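Local coordinates for phosphate ABC transporter, phosphate-binding protein (PDB 4Q8R) that probably captures phosphate with high affinity outside the cell and delivers it to an ABC-type transporter for uptake, at residues Val190-Glu195 and Lys200-Ser205. Residues are numbered along the deposited sequence; the frame is centred on the assembly and turned at random.
Sequences VEATPE and KSYKVS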
loop_
_atom_site.group_PDB
_atom_site.type_symbol
_atom_site.label_atom_id
_atom_site.label_comp_id
_atom_site.label_asym_id
_atom_site.label_seq_id
_atom_site.Cartn_x
_atom_site.Cartn_y
_atom_site.Cartn_z
ATOM N N VAL A 190 -2.125 -7.657 17.841
ATOM C CA VAL A 190 -3.340 -7.178 17.186
ATOM C C VAL A 190 -3.470 -7.747 15.775
ATOM O O VAL A 190 -2.563 -7.600 14.948
ATOM C CB VAL A 190 -3.331 -5.649 17.091
ATOM C CG1 VAL A 190 -4.578 -5.136 16.417
ATOM C CG2 VAL A 190 -3.160 -5.016 18.465
ATOM N N GLU A 191 -4.635 -8.338 15.483
ATOM C CA GLU A 191 -4.885 -8.893 14.186
ATOM C C GLU A 191 -4.944 -7.798 13.117
ATOM O O GLU A 191 -5.473 -6.710 13.331
ATOM C CB GLU A 191 -6.215 -9.697 14.158
ATOM C CG GLU A 191 -6.113 -10.993 15.003
ATOM C CD GLU A 191 -7.436 -11.676 15.192
ATOM O OE1 GLU A 191 -8.415 -11.135 14.645
ATOM O OE2 GLU A 191 -7.480 -12.739 15.868
ATOM N N ALA A 192 -4.413 -8.138 11.964
ATOM C CA ALA A 192 -4.344 -7.238 10.802
ATOM C C ALA A 192 -5.708 -7.141 10.050
ATOM O O ALA A 192 -5.935 -7.742 9.002
ATOM C CB ALA A 192 -3.223 -7.695 9.887
ATOM N N THR A 193 -6.617 -6.350 10.603
ATOM C CA THR A 193 -7.970 -6.233 10.035
ATOM C C THR A 193 -8.337 -4.766 9.863
ATOM O O THR A 193 -7.854 -3.891 10.620
ATOM C CB THR A 193 -9.034 -6.900 10.952
ATOM O OG1 THR A 193 -9.147 -6.188 12.185
ATOM C CG2 THR A 193 -8.719 -8.347 11.215
ATOM N N PRO A 194 -9.171 -4.477 8.873
ATOM C CA PRO A 194 -9.625 -3.076 8.721
ATOM C C PRO A 194 -10.237 -2.512 10.026
ATOM O O PRO A 194 -9.987 -1.357 10.370
ATOM C CB PRO A 194 -10.617 -3.141 7.535
ATOM C CG PRO A 194 -10.272 -4.386 6.775
ATOM C CD PRO A 194 -9.562 -5.336 7.740
ATOM N N GLU A 195 -10.970 -3.364 10.767
ATOM C CA GLU A 195 -11.521 -2.982 12.081
ATOM C C GLU A 195 -10.459 -2.460 13.059
ATOM O O GLU A 195 -10.651 -1.418 13.726
ATOM C CB GLU A 195 -12.402 -4.105 12.698
ATOM C CG GLU A 195 -12.988 -3.719 14.038
ATOM C CD GLU A 195 -13.994 -4.753 14.610
ATOM O OE1 GLU A 195 -13.902 -5.964 14.266
ATOM O OE2 GLU A 195 -14.873 -4.367 15.429
ATOM N N LYS A 200 -7.581 1.962 15.786
ATOM C CA LYS A 200 -6.225 2.443 16.092
ATOM C C LYS A 200 -5.382 1.446 16.848
ATOM O O LYS A 200 -4.225 1.773 17.224
ATOM C CB LYS A 200 -6.219 3.837 16.736
ATOM C CG LYS A 200 -6.727 4.896 15.740
ATOM C CD LYS A 200 -6.444 6.335 16.163
ATOM C CE LYS A 200 -6.547 7.284 14.970
ATOM N NZ LYS A 200 -6.702 8.707 15.378
ATOM N N SER A 201 -5.892 0.230 17.065
ATOM C CA SER A 201 -5.076 -0.822 17.778
ATOM C C SER A 201 -4.013 -1.447 16.835
ATOM O O SER A 201 -2.945 -1.830 17.299
ATOM C CB SER A 201 -5.963 -1.918 18.393
ATOM O OG SER A 201 -6.701 -2.592 17.386
ATOM N N TYR A 202 -4.295 -1.513 15.540
ATOM C CA TYR A 202 -3.322 -1.988 14.550
ATOM C C TYR A 202 -2.549 -0.792 14.018
ATOM O O TYR A 202 -3.129 0.078 13.410
ATOM C CB TYR A 202 -4.016 -2.751 13.370
ATOM C CG TYR A 202 -2.971 -3.441 12.472
ATOM C CD1 TYR A 202 -2.478 -4.698 12.768
ATOM C CD2 TYR A 202 -2.445 -2.777 11.337
ATOM C CE1 TYR A 202 -1.498 -5.271 11.979
ATOM C CE2 TYR A 202 -1.506 -3.377 10.501
ATOM C CZ TYR A 202 -1.032 -4.629 10.832
ATOM O OH TYR A 202 -0.088 -5.230 10.038
ATOM N N LYS A 203 -1.217 -0.776 14.211
ATOM C CA LYS A 203 -0.458 0.422 14.162
ATOM C C LYS A 203 0.106 0.735 12.788
ATOM O O LYS A 203 0.587 1.849 12.559
ATOM C CB LYS A 203 0.696 0.311 15.205
ATOM C CG LYS A 203 0.280 0.382 16.687
ATOM C CD LYS A 203 -0.565 1.624 16.991
ATOM C CE LYS A 203 -1.060 1.622 18.427
ATOM N NZ LYS A 203 -2.228 2.523 18.604
ATOM N N VAL A 204 0.077 -0.211 11.863
ATOM C CA VAL A 204 0.732 0.012 10.590
ATOM C C VAL A 204 -0.326 0.326 9.528
ATOM O O VAL A 204 -1.002 -0.564 8.976
ATOM C CB VAL A 204 1.615 -1.167 10.148
ATOM C CG1 VAL A 204 2.681 -0.663 9.157
ATOM C CG2 VAL A 204 2.344 -1.836 11.329
ATOM N N SER A 205 -0.455 1.610 9.214
ATOM C CA SER A 205 -1.484 2.058 8.295
ATOM C C SER A 205 -1.118 3.391 7.667
ATOM O O SER A 205 -0.231 4.079 8.162
ATOM C CB SER A 205 -2.828 2.158 9.057
ATOM O OG SER A 205 -2.819 3.177 10.016
#
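The ring of Tyr202 presents an edge to Val190, whose carbonyl O lies near the ring plane, 3.6 Å from CD1; Val204 O lies in plane at the opposite edge. Glu191 O, 3.7 Å from CD1, and Ala192 CB, 3.6 Å from CE1, approach obliquely from one side of that plane. Phe175 adds an edge-to-face ring contact. With CG anti to the backbone N (chi1 -171°), the ring is carried toward the 190-192 backbone, CE1 against Ala192, the centre of an inverse gamma turn, and the OH hydrogen-bonds Ile81 O on strand 71-86. Val190 CG1 packs 3.9 Å from Tyr202 CB and 3.5 Å from Ser201 OG, while CG2 rests 3.4 Å from Ser201 O. That serine hydroxyl is hydrogen-bonded to Asn199. Thr193, at the N-cap of helix 194-198, takes the N-H of Asn196 on OG1; Asn196 ND2 donates to Glu191 O, and the backbones of Asn196 and Tyr202 also bond. This structural packing closes the surface connection from strand 182-187 through the short helix to strand 205-213. The segments meet by apolar and weakly polar contacts without a direct hydrogen bond, the carbonyl approaches to the ring C-H being probably mildly favourable, and the phenol secures the loop to the sheet.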